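Local coordinates for SusD homolog (Bacteroides thetaiotaomicron, PDB 3SGH), which probably binds glycans at the cell surface as a SusD-like outer-membrane lipoprotein of an alpha-alpha superhelical fold, in support of polysaccharide uptake, at residues V27-P31 and P313-M317; N34-I39 and S75-L80; A68-D74 and L457-S462. All coordinates share one frame; numbering follows the deposited sequence. Where two conformers were deposited one is given.

Contact 1. Residues V27-P31 and P313-M317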
# COMPACT_ATOMS: atom_id res chain seq x y z
N VAL A 27 0.97 12.39 -3.60
CA VAL A 27 1.09 10.94 -3.81
C VAL A 27 1.40 10.12 -2.56
O VAL A 27 1.16 8.93 -2.57
CB VAL A 27 2.10 10.55 -4.90
CG1 VAL A 27 1.72 11.22 -6.26
CG2 VAL A 27 3.56 10.84 -4.47
N TYR A 28 1.95 10.73 -1.52
CA TYR A 28 2.38 9.95 -0.37
C TYR A 28 1.22 9.36 0.42
O TYR A 28 1.26 8.21 0.81
CB TYR A 28 3.23 10.80 0.55
CG TYR A 28 4.61 11.09 -0.00
CD1 TYR A 28 5.50 10.06 -0.28
CD2 TYR A 28 5.09 12.39 -0.15
CE1 TYR A 28 6.79 10.28 -0.76
CE2 TYR A 28 6.38 12.61 -0.65
CZ TYR A 28 7.23 11.55 -0.95
OH TYR A 28 8.52 11.72 -1.43
N ALA A 29 0.17 10.15 0.59
CA ALA A 29 -0.96 9.72 1.40
C ALA A 29 -2.32 9.93 0.75
O ALA A 29 -3.30 9.36 1.24
CB ALA A 29 -0.95 10.44 2.74
N CYS A 30 -2.39 10.74 -0.32
CA CYS A 30 -3.69 11.09 -0.97
C CYS A 30 -4.76 11.60 0.01
O CYS A 30 -5.82 10.97 0.14
CB CYS A 30 -4.22 9.90 -1.75
SG CYS A 30 -3.20 9.59 -3.25
N PRO A 31 -4.51 12.73 0.68
CA PRO A 31 -5.50 13.29 1.62
C PRO A 31 -6.79 13.89 1.03
O PRO A 31 -7.83 13.90 1.71
CB PRO A 31 -4.71 14.35 2.37
CG PRO A 31 -3.66 14.79 1.39
CD PRO A 31 -3.26 13.54 0.66
N PRO A 313 -3.82 13.00 10.91
CA PRO A 313 -3.03 13.03 9.67
C PRO A 313 -3.02 11.67 8.98
O PRO A 313 -2.81 10.63 9.64
CB PRO A 313 -1.61 13.40 10.17
CG PRO A 313 -1.52 12.80 11.56
CD PRO A 313 -2.97 13.01 12.11
N GLN A 314 -3.19 11.65 7.66
CA GLN A 314 -3.06 10.40 6.93
C GLN A 314 -1.62 9.89 6.94
O GLN A 314 -0.68 10.67 6.74
CB GLN A 314 -3.62 10.52 5.51
CG GLN A 314 -5.16 10.65 5.57
CD GLN A 314 -5.86 10.61 4.24
OE1 GLN A 314 -7.01 11.07 4.16
NE2 GLN A 314 -5.23 10.04 3.19
N PRO A 315 -1.43 8.58 7.20
CA PRO A 315 -0.10 7.95 7.24
C PRO A 315 0.49 7.68 5.87
O PRO A 315 -0.25 7.49 4.88
CB PRO A 315 -0.36 6.62 7.93
CG PRO A 315 -1.75 6.31 7.65
CD PRO A 315 -2.49 7.62 7.58
N VAL A 316 1.82 7.69 5.79
CA VAL A 316 2.54 7.36 4.57
C VAL A 316 3.32 6.05 4.79
O VAL A 316 3.11 5.08 4.07
CB VAL A 316 3.47 8.46 4.12
CG1 VAL A 316 4.19 8.00 2.80
CG2 VAL A 316 2.71 9.82 3.95
N MSE A 317 4.19 6.00 5.79
CA MSE A 317 5.01 4.83 5.98
C MSE A 317 5.44 4.75 7.41
O MSE A 317 5.92 5.75 7.97
CB MSE A 317 6.22 4.94 5.06
CG MSE A 317 7.17 3.75 5.18
SE MSE A 317 8.82 4.09 4.11
CE MSE A 317 8.00 3.83 2.48
O HOH W 1 -2.79 7.57 3.73
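Gln314 reaches across to the turn that ends helix 26-29 and lays its carboxamide beside Ala29, Cys30 and Pro31. Gln314 NE2 lies 2.8 Å from Ala29 O and makes a weak, bent hydrogen bond to Cys30 O at 3.2 Å. The other end of the amide has its mates outside the pair: OE1 accepts from Gly239 N, with a weaker bond from Tyr240 N. With CG anti to the carbonyl carbon (chi1 -70°) and the chain extended beyond it, the amide is carried past Ala29 CB, which rests 3.8 Å from Gln314 CB, as far as the CA of Pro31. Cutting this side chain back to alanine would probably leave Cys30 O and Gly239 N each without this partner and open a gap against Pro31.

Next along the strand, Val316 presses both methyls on Tyr28, Val316 CG2 approaching Tyr28 CB at 3.6 Å while CG1 comes obliquely to the ring. Between these two patches a water lies within bonding distance of both Ala29 O and Pro315 O. Cys30, with positive phi, turns the chain out of the helix, and Asn40 ND2 also bonds Ala29 O.

Strand 314-317 pairs antiparallel with 227-229, where Val316 and Met317 both face Ser227 in a classic beta bulge. Helix 33-40 flanks the Gln314 side, while Phe187 of helix 181-198 packs on Val316 and on the Tyr28 ring, whose OH bonds Thr108 of helix 100-120.

Contact 2. Residues N34-I39 and S75-L80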
# COMPACT_ATOMS: atom_id res chain seq x y z
N ASN A 34 -11.30 12.91 -2.97
CA ASN A 34 -11.43 12.04 -4.14
C ASN A 34 -10.17 11.23 -4.41
O ASN A 34 -10.27 10.06 -4.77
CB ASN A 34 -11.79 12.87 -5.36
CG ASN A 34 -13.04 13.72 -5.11
OD1 ASN A 34 -12.99 14.94 -5.13
ND2 ASN A 34 -14.14 13.06 -4.79
N ALA A 35 -9.00 11.82 -4.21
CA ALA A 35 -7.73 11.07 -4.25
C ALA A 35 -7.78 9.93 -3.23
O ALA A 35 -7.38 8.82 -3.55
CB ALA A 35 -6.54 12.01 -3.93
N CYS A 36 -8.24 10.25 -2.01
CA CYS A 36 -8.39 9.26 -0.94
C CYS A 36 -9.31 8.11 -1.36
O CYS A 36 -8.96 6.94 -1.22
CB CYS A 36 -8.85 9.93 0.36
SG CYS A 36 -8.75 8.81 1.76
N GLN A 37 -10.47 8.44 -1.91
CA GLN A 37 -11.36 7.39 -2.35
C GLN A 37 -10.70 6.54 -3.42
O GLN A 37 -10.70 5.31 -3.32
CB GLN A 37 -12.69 7.89 -2.85
CG GLN A 37 -13.60 6.68 -3.27
CD GLN A 37 -15.07 7.07 -3.36
OE1 GLN A 37 -15.42 8.07 -4.01
NE2 GLN A 37 -15.92 6.28 -2.71
N GLU A 38 -10.12 7.22 -4.39
CA GLU A 38 -9.57 6.52 -5.58
C GLU A 38 -8.42 5.58 -5.24
O GLU A 38 -8.36 4.45 -5.73
CB GLU A 38 -9.15 7.52 -6.65
CG GLU A 38 -10.35 8.30 -7.24
CD GLU A 38 -9.91 9.56 -8.03
OE1 GLU A 38 -8.71 9.74 -8.26
OE2 GLU A 38 -10.80 10.34 -8.43
N ILE A 39 -7.50 6.04 -4.40
CA ILE A 39 -6.32 5.28 -4.06
C ILE A 39 -6.47 4.46 -2.79
O ILE A 39 -5.96 3.34 -2.71
CB ILE A 39 -5.09 6.26 -3.96
CG1 ILE A 39 -4.83 6.95 -5.32
CG2 ILE A 39 -3.80 5.54 -3.41
CD1 ILE A 39 -4.31 6.00 -6.44
N SER A 75 -8.86 5.67 -12.78
CA SER A 75 -8.69 6.77 -11.82
C SER A 75 -7.28 6.95 -11.30
O SER A 75 -6.78 8.09 -11.13
CB SER A 75 -9.65 6.58 -10.63
OG SER A 75 -10.98 6.80 -11.04
N SER A 76 -6.65 5.85 -10.93
CA SER A 76 -5.34 5.90 -10.28
C SER A 76 -4.29 6.53 -11.18
O SER A 76 -3.51 7.40 -10.72
CB SER A 76 -4.90 4.50 -9.84
OG SER A 76 -5.76 3.99 -8.82
N TRP A 77 -4.28 6.12 -12.45
CA TRP A 77 -3.37 6.72 -13.42
C TRP A 77 -3.54 8.21 -13.41
O TRP A 77 -2.56 8.96 -13.29
CB TRP A 77 -3.62 6.17 -14.82
CG TRP A 77 -2.92 6.93 -15.90
CD1 TRP A 77 -3.24 8.17 -16.33
CD2 TRP A 77 -1.77 6.52 -16.70
NE1 TRP A 77 -2.39 8.57 -17.34
CE2 TRP A 77 -1.47 7.58 -17.58
CE3 TRP A 77 -0.97 5.37 -16.75
CZ2 TRP A 77 -0.42 7.51 -18.54
CZ3 TRP A 77 0.08 5.29 -17.71
CH2 TRP A 77 0.35 6.38 -18.57
N GLY A 78 -4.78 8.66 -13.56
CA GLY A 78 -5.04 10.10 -13.67
C GLY A 78 -4.63 10.88 -12.44
O GLY A 78 -4.08 12.00 -12.51
N ARG A 79 -4.88 10.26 -11.29
CA ARG A 79 -4.61 10.93 -10.04
C ARG A 79 -3.08 11.08 -9.80
O ARG A 79 -2.59 12.18 -9.47
CB ARG A 79 -5.27 10.13 -8.90
CG ARG A 79 -5.15 10.80 -7.50
CD ARG A 79 -5.77 12.18 -7.44
NE ARG A 79 -7.19 12.15 -7.70
CZ ARG A 79 -8.00 13.19 -7.61
NH1 ARG A 79 -7.55 14.37 -7.22
NH2 ARG A 79 -9.28 13.02 -7.88
N LEU A 80 -2.36 9.98 -9.97
CA LEU A 80 -0.94 9.94 -9.69
C LEU A 80 -0.16 10.73 -10.75
O LEU A 80 0.71 11.51 -10.39
CB LEU A 80 -0.43 8.49 -9.64
CG LEU A 80 -1.07 7.69 -8.47
CD1 LEU A 80 -0.59 6.24 -8.49
CD2 LEU A 80 -0.74 8.37 -7.08
O HOH W 2 -10.89 15.92 -7.49
O HOH W 3 -8.54 10.27 -10.96
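Glu38 and Arg79 form the ionic part of this helix pair. Arg79 grips the carboxylate side-on with two nitrogens, Arg79 NE to Glu38 OE1 at 2.9 Å and Arg79 NH2 to Glu38 OE2 at 3.1 Å, both bonds nearly straight. The oxygens lie close to the guanidinium plane, yet they are met from above the carboxylate plane, since the two groups are turned 47° from each other. Bends at chi2 and chi3 bring the arginine chain across to the 34-39 segment, where one guanidinium face lies over the backbone N of Ala35.

Water adds to the polar side. One molecule donates to both Glu38 OE1 and Ser75 O, giving OE1 a second donor beside Arg79 NE; another links Asn34 OD1 and Arg79 NH2 by weak bonds.

Van der Waals contacts flank the charges. Ala35 CB packs on Arg79 CD at 3.6 Å, and Glu38 CG rests 3.9 Å from Ser75 CB. Deeper in, the Ile39 CD1 methyl packs 3.4 Å from Ser76 OG, a hydroxyl that bonds Trp43 NE1, and touches Leu80 CG at 4.2 Å.

The segment axes approach to 9.6 Å with their directions 138° apart, an oblique crossing, nearer antiparallel than parallel, with a salt bridge on its more open side. Such helix-on-helix packing, here backed by helix 100-120 against Ser76 and Leu80, is in keeping with the alpha-alpha superhelix of this SusD-like protein.

Contact 3. Residues A68-D74 and L457-S462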
# COMPACT_ATOMS: atom_id res chain seq x y z
N ALA A 68 -14.41 -3.58 -12.47
CA ALA A 68 -14.64 -2.12 -12.50
C ALA A 68 -14.88 -1.57 -13.89
O ALA A 68 -14.33 -2.06 -14.90
CB ALA A 68 -13.46 -1.37 -11.87
N SER A 69 -15.64 -0.49 -13.91
CA SER A 69 -15.80 0.37 -15.07
C SER A 69 -14.47 0.94 -15.53
O SER A 69 -13.52 0.99 -14.79
CB SER A 69 -16.74 1.53 -14.73
OG SER A 69 -16.14 2.42 -13.79
N GLU A 70 -14.42 1.39 -16.77
CA GLU A 70 -13.22 2.06 -17.28
C GLU A 70 -12.87 3.26 -16.43
O GLU A 70 -11.71 3.44 -16.11
CB GLU A 70 -13.44 2.51 -18.71
CG GLU A 70 -13.59 1.34 -19.69
CD GLU A 70 -13.73 1.77 -21.17
OE1 GLU A 70 -13.72 2.99 -21.46
OE2 GLU A 70 -13.91 0.88 -22.05
N GLY A 71 -13.87 4.09 -16.11
CA GLY A 71 -13.65 5.27 -15.27
C GLY A 71 -13.04 4.97 -13.91
O GLY A 71 -12.12 5.67 -13.47
N HIS A 72 -13.56 3.94 -13.24
CA HIS A 72 -13.02 3.49 -11.97
C HIS A 72 -11.64 2.91 -12.19
O HIS A 72 -10.70 3.30 -11.51
CB HIS A 72 -13.95 2.49 -11.30
CG HIS A 72 -15.19 3.11 -10.77
ND1 HIS A 72 -16.16 2.41 -10.12
CD2 HIS A 72 -15.58 4.41 -10.76
CE1 HIS A 72 -17.12 3.24 -9.75
NE2 HIS A 72 -16.79 4.47 -10.12
N ASN A 73 -11.48 2.02 -13.15
CA ASN A 73 -10.15 1.48 -13.40
C ASN A 73 -9.08 2.58 -13.61
O ASN A 73 -8.01 2.53 -13.03
CB ASN A 73 -10.15 0.59 -14.63
CG ASN A 73 -8.76 0.04 -14.94
OD1 ASN A 73 -8.36 -0.99 -14.39
ND2 ASN A 73 -8.01 0.75 -15.77
N ASP A 74 -9.39 3.54 -14.47
CA ASP A 74 -8.44 4.56 -14.92
C ASP A 74 -8.16 5.65 -13.91
O ASP A 74 -7.32 6.52 -14.16
CB ASP A 74 -9.01 5.24 -16.19
CG ASP A 74 -9.18 4.27 -17.39
OD1 ASP A 74 -8.83 3.06 -17.28
OD2 ASP A 74 -9.64 4.75 -18.46
N LEU A 457 -4.49 -3.55 -12.41
CA LEU A 457 -5.36 -2.64 -13.13
C LEU A 457 -4.91 -2.61 -14.60
O LEU A 457 -3.77 -2.92 -14.90
CB LEU A 457 -5.30 -1.24 -12.50
CG LEU A 457 -6.24 -1.00 -11.31
CD1 LEU A 457 -6.12 -2.07 -10.23
CD2 LEU A 457 -5.98 0.41 -10.74
N ARG A 458 -5.82 -2.22 -15.49
CA ARG A 458 -5.56 -2.16 -16.90
C ARG A 458 -5.06 -0.78 -17.30
O ARG A 458 -5.22 0.20 -16.55
CB ARG A 458 -6.84 -2.50 -17.68
CG ARG A 458 -7.28 -3.94 -17.55
CD ARG A 458 -8.59 -4.24 -18.29
NE ARG A 458 -9.71 -3.60 -17.58
CZ ARG A 458 -10.29 -2.46 -17.93
NH1 ARG A 458 -9.91 -1.79 -19.01
NH2 ARG A 458 -11.27 -1.95 -17.18
N PHE A 459 -4.48 -0.73 -18.50
CA PHE A 459 -4.09 0.52 -19.15
C PHE A 459 -5.37 1.37 -19.38
O PHE A 459 -6.49 0.84 -19.51
CB PHE A 459 -3.37 0.21 -20.47
CG PHE A 459 -2.09 -0.62 -20.32
CD1 PHE A 459 -1.24 -0.42 -19.26
CD2 PHE A 459 -1.76 -1.54 -21.29
CE1 PHE A 459 -0.03 -1.13 -19.17
CE2 PHE A 459 -0.58 -2.26 -21.21
CZ PHE A 459 0.27 -2.07 -20.17
N THR A 460 -5.21 2.69 -19.41
CA THR A 460 -6.35 3.59 -19.45
C THR A 460 -6.90 3.90 -20.84
O THR A 460 -6.17 3.84 -21.85
CB THR A 460 -6.00 4.94 -18.81
OG1 THR A 460 -5.05 5.60 -19.66
CG2 THR A 460 -5.46 4.74 -17.36
N ARG A 461 -8.17 4.29 -20.88
CA ARG A 461 -8.79 4.67 -22.14
C ARG A 461 -8.07 5.86 -22.71
O ARG A 461 -7.90 5.94 -23.94
CB ARG A 461 -10.31 4.94 -22.02
CG ARG A 461 -10.90 5.42 -23.41
CD ARG A 461 -12.43 5.40 -23.56
NE ARG A 461 -12.90 4.02 -23.64
CZ ARG A 461 -13.51 3.45 -24.67
NH1 ARG A 461 -13.84 4.11 -25.80
NH2 ARG A 461 -13.82 2.16 -24.54
N SER A 462 -7.65 6.81 -21.87
CA SER A 462 -7.00 8.03 -22.40
C SER A 462 -5.69 7.68 -23.12
O SER A 462 -5.30 8.34 -24.10
CB SER A 462 -6.82 9.10 -21.30
OG SER A 462 -5.76 8.73 -20.43
O HOH W 4 -12.59 -3.92 -15.31
O HOH W 5 -8.77 7.19 -19.30
O HOH W 6 -9.80 1.31 -19.10
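Asn73 sets its carboxamide against the backbone of Arg458 and binds it at both ends. Asn73 OD1 accepts from Arg458 N at 3.0 Å, in the carbonyl plane on a lone pair, while Asn73 ND2 donates to Arg458 O at 2.9 Å from well above that carbonyl's plane. Because CG is anti to the backbone N (chi1 178°), the amide extends from the helix toward the 457-460 chain. A second donation by ND2, to Asp74 OD1, lies in the amide plane, so both bonds help fix the amide's rotation.

The guanidinium of Arg458 curls over Asn73, with Asn73 CG above one face and offset toward its rim. Its NE is held by Asn485 OD1, and a water connects NH2 with Ala68 O.

Asp74 crosses Thr460 at a slant, Asp74 CG lying 3.5 Å from Thr460 CB. Asp74 OD2 takes Arg461 N at 2.9 Å in an almost straight bond that arrives from above the carboxylate plane; a water continues from OD2 to Ser462 N. A carboxylate beside the first amides of helix 461-466, which Thr460 itself N-caps, would probably be favoured by the helix dipole.

Farther out, Glu70 and Arg461 pair side-on, their planes only 20° apart. Arg461 NH2 meets the syn lone pair of Glu70 OE2 at 2.8 Å; the approach of Arg461 NE to Glu70 OE1 is unusually short and its detail doubtful. Both residues also touch a crystal neighbour.

Helix 70-73, N-capped by Ser69 OG on His72 N, thus meets the start of helix 461-466. Thr460 leans on Trp77 of helix 75-84, the Leu457 backbone bonds that of Leu119 in helix 100-120, and Phe459 turns to helix 468-477.

How the contacts relate
Contact 1 is the buried one, its centre about 10 Å from the chain's centre; contacts 2 and 3 are partly buried, and the centre of contact 3 lies farthest out, about 19 Å from the chain's centre. Their chemistry follows: methyl packing and an amide on backbone carbonyls inside, a salt bridge over an apolar floor between, and in contact 3 a buried Asn73 amide on backbone behind an exposed Glu70-Arg461 rim. Contacts 1 and 2 touch, since helices 26-29 and 33-40 are successive and Cys30 packs on Ala35, Cys36 and Ile39. Helices 70-73 and 75-84 likewise join contacts 2 and 3, where Trp77 CB meets Thr460 CG2 at 3.4 Å.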